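Local coordinates for putative cytochrome P450 120 (Synechocystis sp., PDB 2VE3), which binds heme and retinoic acid and probably acts as a cytochrome P450 monooxygenase that inserts oxygen into its substrate, at residues A[149-154]-A[254-259]. Residues are numbered along the deposited sequence; the frame is centred on the assembly and turned at random.
Sequences RMTFDV and AGHETL. With HEM (protoporphyrin IX containing Fe), chain C.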
loop_
_atom_site.group_PDB
_atom_site.type_symbol
_atom_site.label_atom_id
_atom_site.label_comp_id
_atom_site.label_asym_id
_atom_site.label_seq_id
_atom_site.Cartn_x
_atom_site.Cartn_y
_atom_site.Cartn_z
ATOM N N ARG A 149 1.178 13.935 -6.372
ATOM C CA ARG A 149 1.917 14.291 -7.594
ATOM C C ARG A 149 3.324 13.719 -7.550
ATOM O O ARG A 149 3.760 13.088 -8.505
ATOM C CB ARG A 149 1.944 15.803 -7.835
ATOM C CG ARG A 149 0.563 16.401 -8.128
ATOM C CD ARG A 149 0.630 17.670 -8.995
ATOM N NE ARG A 149 0.269 17.381 -10.390
ATOM C CZ ARG A 149 -0.974 17.414 -10.878
ATOM N NH1 ARG A 149 -2.003 17.741 -10.093
ATOM N NH2 ARG A 149 -1.193 17.121 -12.153
ATOM N N MET A 150 4.005 13.913 -6.421
ATOM C CA MET A 150 5.359 13.421 -6.220
ATOM C C MET A 150 5.470 11.902 -6.339
ATOM O O MET A 150 6.280 11.416 -7.126
ATOM C CB MET A 150 5.908 13.878 -4.873
ATOM C CG MET A 150 7.380 13.492 -4.629
ATOM S SD MET A 150 7.883 13.609 -2.895
ATOM C CE MET A 150 6.830 12.376 -2.158
ATOM N N THR A 151 4.668 11.159 -5.569
ATOM C CA THR A 151 4.828 9.701 -5.527
ATOM C C THR A 151 4.536 9.077 -6.883
ATOM O O THR A 151 5.195 8.109 -7.255
ATOM C CB THR A 151 3.964 8.981 -4.457
ATOM O OG1 THR A 151 2.570 9.155 -4.743
ATOM C CG2 THR A 151 4.288 9.461 -3.065
ATOM N N PHE A 152 3.552 9.615 -7.609
ATOM C CA PHE A 152 3.316 9.168 -8.992
ATOM C C PHE A 152 4.550 9.415 -9.852
ATOM O O PHE A 152 4.974 8.528 -10.586
ATOM C CB PHE A 152 2.068 9.790 -9.647
ATOM C CG PHE A 152 1.778 9.221 -11.023
ATOM C CD1 PHE A 152 1.298 7.922 -11.162
ATOM C CD2 PHE A 152 2.057 9.949 -12.166
ATOM C CE1 PHE A 152 1.073 7.369 -12.432
ATOM C CE2 PHE A 152 1.830 9.409 -13.433
ATOM C CZ PHE A 152 1.339 8.124 -13.561
ATOM N N ASP A 153 5.118 10.615 -9.750
ATOM C CA ASP A 153 6.334 10.985 -10.473
ATOM C C ASP A 153 7.508 10.044 -10.228
ATOM O O ASP A 153 8.241 9.742 -11.156
ATOM C CB ASP A 153 6.763 12.414 -10.128
ATOM C CG ASP A 153 6.052 13.459 -10.966
ATOM O OD1 ASP A 153 4.933 13.177 -11.456
ATOM O OD2 ASP A 153 6.614 14.565 -11.122
ATOM N N VAL A 154 7.696 9.617 -8.977
ATOM C CA VAL A 154 8.776 8.690 -8.625
ATOM C C VAL A 154 8.513 7.321 -9.269
ATOM O O VAL A 154 9.418 6.715 -9.854
ATOM C CB VAL A 154 8.943 8.563 -7.088
ATOM C CG1 VAL A 154 9.943 7.495 -6.717
ATOM C CG2 VAL A 154 9.393 9.885 -6.483
ATOM N N ALA A 254 0.483 0.352 -7.126
ATOM C CA ALA A 254 0.973 0.049 -5.790
ATOM C C ALA A 254 2.076 1.018 -5.338
ATOM O O ALA A 254 2.115 1.439 -4.173
ATOM C CB ALA A 254 1.441 -1.388 -5.707
ATOM N N GLY A 255 2.957 1.396 -6.267
ATOM C CA GLY A 255 4.101 2.249 -5.941
ATOM C C GLY A 255 3.677 3.674 -5.649
ATOM O O GLY A 255 4.389 4.437 -4.987
ATOM N N HIS A 256 2.508 4.016 -6.181
ATOM C CA HIS A 256 1.930 5.344 -6.121
ATOM C C HIS A 256 0.944 5.458 -4.943
ATOM O O HIS A 256 1.140 6.276 -4.057
ATOM C CB HIS A 256 1.255 5.657 -7.472
ATOM C CG HIS A 256 0.405 6.885 -7.464
ATOM N ND1 HIS A 256 0.786 8.052 -6.839
ATOM C CD2 HIS A 256 -0.804 7.129 -8.017
ATOM C CE1 HIS A 256 -0.154 8.963 -7.010
ATOM N NE2 HIS A 256 -1.129 8.425 -7.723
ATOM N N GLU A 257 -0.111 4.643 -4.934
ATOM C CA GLU A 257 -1.162 4.798 -3.907
ATOM C C GLU A 257 -0.668 4.526 -2.466
ATOM O O GLU A 257 -0.878 5.329 -1.562
ATOM C CB GLU A 257 -2.374 3.929 -4.233
ATOM C CG GLU A 257 -3.542 4.048 -3.232
ATOM C CD GLU A 257 -4.275 5.407 -3.260
ATOM O OE1 GLU A 257 -4.077 6.212 -4.209
ATOM O OE2 GLU A 257 -5.058 5.652 -2.314
ATOM N N THR A 258 0.012 3.408 -2.262
ATOM C CA THR A 258 0.405 3.044 -0.897
ATOM C C THR A 258 1.347 4.114 -0.334
ATOM O O THR A 258 1.210 4.531 0.816
ATOM C CB THR A 258 1.060 1.615 -0.846
ATOM O OG1 THR A 258 2.281 1.608 -1.595
ATOM C CG2 THR A 258 0.106 0.551 -1.437
ATOM N N LEU A 259 2.278 4.579 -1.168
ATOM C CA LEU A 259 3.258 5.559 -0.714
ATOM C C LEU A 259 2.667 6.924 -0.452
ATOM O O LEU A 259 3.136 7.632 0.421
ATOM C CB LEU A 259 4.469 5.626 -1.653
ATOM C CG LEU A 259 5.423 4.571 -1.101
ATOM C CD1 LEU A 259 5.933 3.638 -2.169
ATOM C CD2 LEU A 259 6.539 5.217 -0.241
HETATM C CHA HEM C . 0.962 -7.052 -1.760
HETATM C CHB HEM C . 0.964 -3.520 1.581
HETATM C CHC HEM C . 3.902 -0.841 -1.223
HETATM C CHD HEM C . 3.464 -4.076 -4.774
HETATM C C1A HEM C . 0.704 -6.353 -0.587
HETATM C C2A HEM C . -0.091 -6.792 0.545
HETATM C C3A HEM C . -0.068 -5.812 1.471
HETATM C C4A HEM C . 0.714 -4.723 0.943
HETATM C CMA HEM C . -0.762 -5.792 2.845
HETATM C CAA HEM C . -0.780 -8.171 0.671
HETATM C CBA HEM C . -2.228 -8.157 0.189
HETATM C CGA HEM C . -2.721 -9.588 0.202
HETATM O O1A HEM C . -2.779 -10.178 1.320
HETATM O O2A HEM C . -3.056 -10.131 -0.892
HETATM C C1B HEM C . 1.792 -2.508 1.134
HETATM C C2B HEM C . 2.200 -1.326 1.881
HETATM C C3B HEM C . 3.021 -0.589 1.105
HETATM C C4B HEM C . 3.147 -1.280 -0.152
HETATM C CMB HEM C . 1.753 -1.018 3.327
HETATM C CAB HEM C . 3.718 0.776 1.410
HETATM C CBB HEM C . 4.183 1.116 2.623
HETATM C C1C HEM C . 4.093 -1.491 -2.419
HETATM C C2C HEM C . 4.962 -1.068 -3.499
HETATM C C3C HEM C . 4.847 -1.963 -4.490
HETATM C C4C HEM C . 3.878 -2.973 -4.060
HETATM C CMC HEM C . 5.884 0.181 -3.467
HETATM C CAC HEM C . 5.609 -1.973 -5.847
HETATM C CBC HEM C . 5.353 -1.124 -6.849
HETATM C C1D HEM C . 2.684 -5.123 -4.325
HETATM C C2D HEM C . 2.191 -6.180 -5.168
HETATM C C3D HEM C . 1.403 -7.111 -4.240
HETATM C C4D HEM C . 1.524 -6.532 -2.915
HETATM C CMD HEM C . 2.411 -6.327 -6.696
HETATM C CAD HEM C . 0.651 -8.410 -4.611
HETATM C CBD HEM C . 1.477 -9.593 -4.111
HETATM C CGD HEM C . 0.809 -10.898 -4.475
HETATM O O1D HEM C . 1.493 -11.945 -4.355
HETATM O O2D HEM C . -0.390 -10.918 -4.886
HETATM N NA HEM C . 1.175 -5.093 -0.308
HETATM N NB HEM C . 2.376 -2.438 -0.112
HETATM N NC HEM C . 3.435 -2.651 -2.793
HETATM N ND HEM C . 2.288 -5.365 -3.006
HETATM FE FE HEM C . 2.578 -3.977 -1.443
#
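Helix segments 149-154 and 254-259 pack nearly antiparallel at 154°, their axes 8.2 Å apart, with Phe152 CA and His256 CA nearest, 5.0 Å apart. In the cytochrome P450 fold 254-259 belongs to the long I-helix (241-272), whose AGHET sequence crosses the heme; helix 143-159 packs on the side of that helix turned away from the heme. His256 bridges the two: with CG anti to the backbone N (chi1 169°), its ring reaches Thr151, whose OG1 lies at the ring edge and hydrogen-bonds ND1 at 3.0 Å. Thr260 OG1 also hydrogen-bonds that OG1, and Glu175 OE1 hydrogen-bonds NE2, giving both ring nitrogens a polar partner in this buried site. Over one face of the imidazole sits Phe152 CB, 3.7 Å from the centroid, a CH-pi contact; the phenyl edge then points at the imidazole face, planes at 71°. An alanine in place of His256 would probably leave Glu175 and Thr151 OG1 without this partner and open a gap beside Phe152. Thr151 CG2 packs against Leu259 CB at 4.1 Å. On the heme side Ala254 and Thr258 touch retinoic acid, and Thr258 OG1 donates to Ala254 O at 2.6 Å. Thr258 OG1 also lies 3.0 Å from HEM CHC.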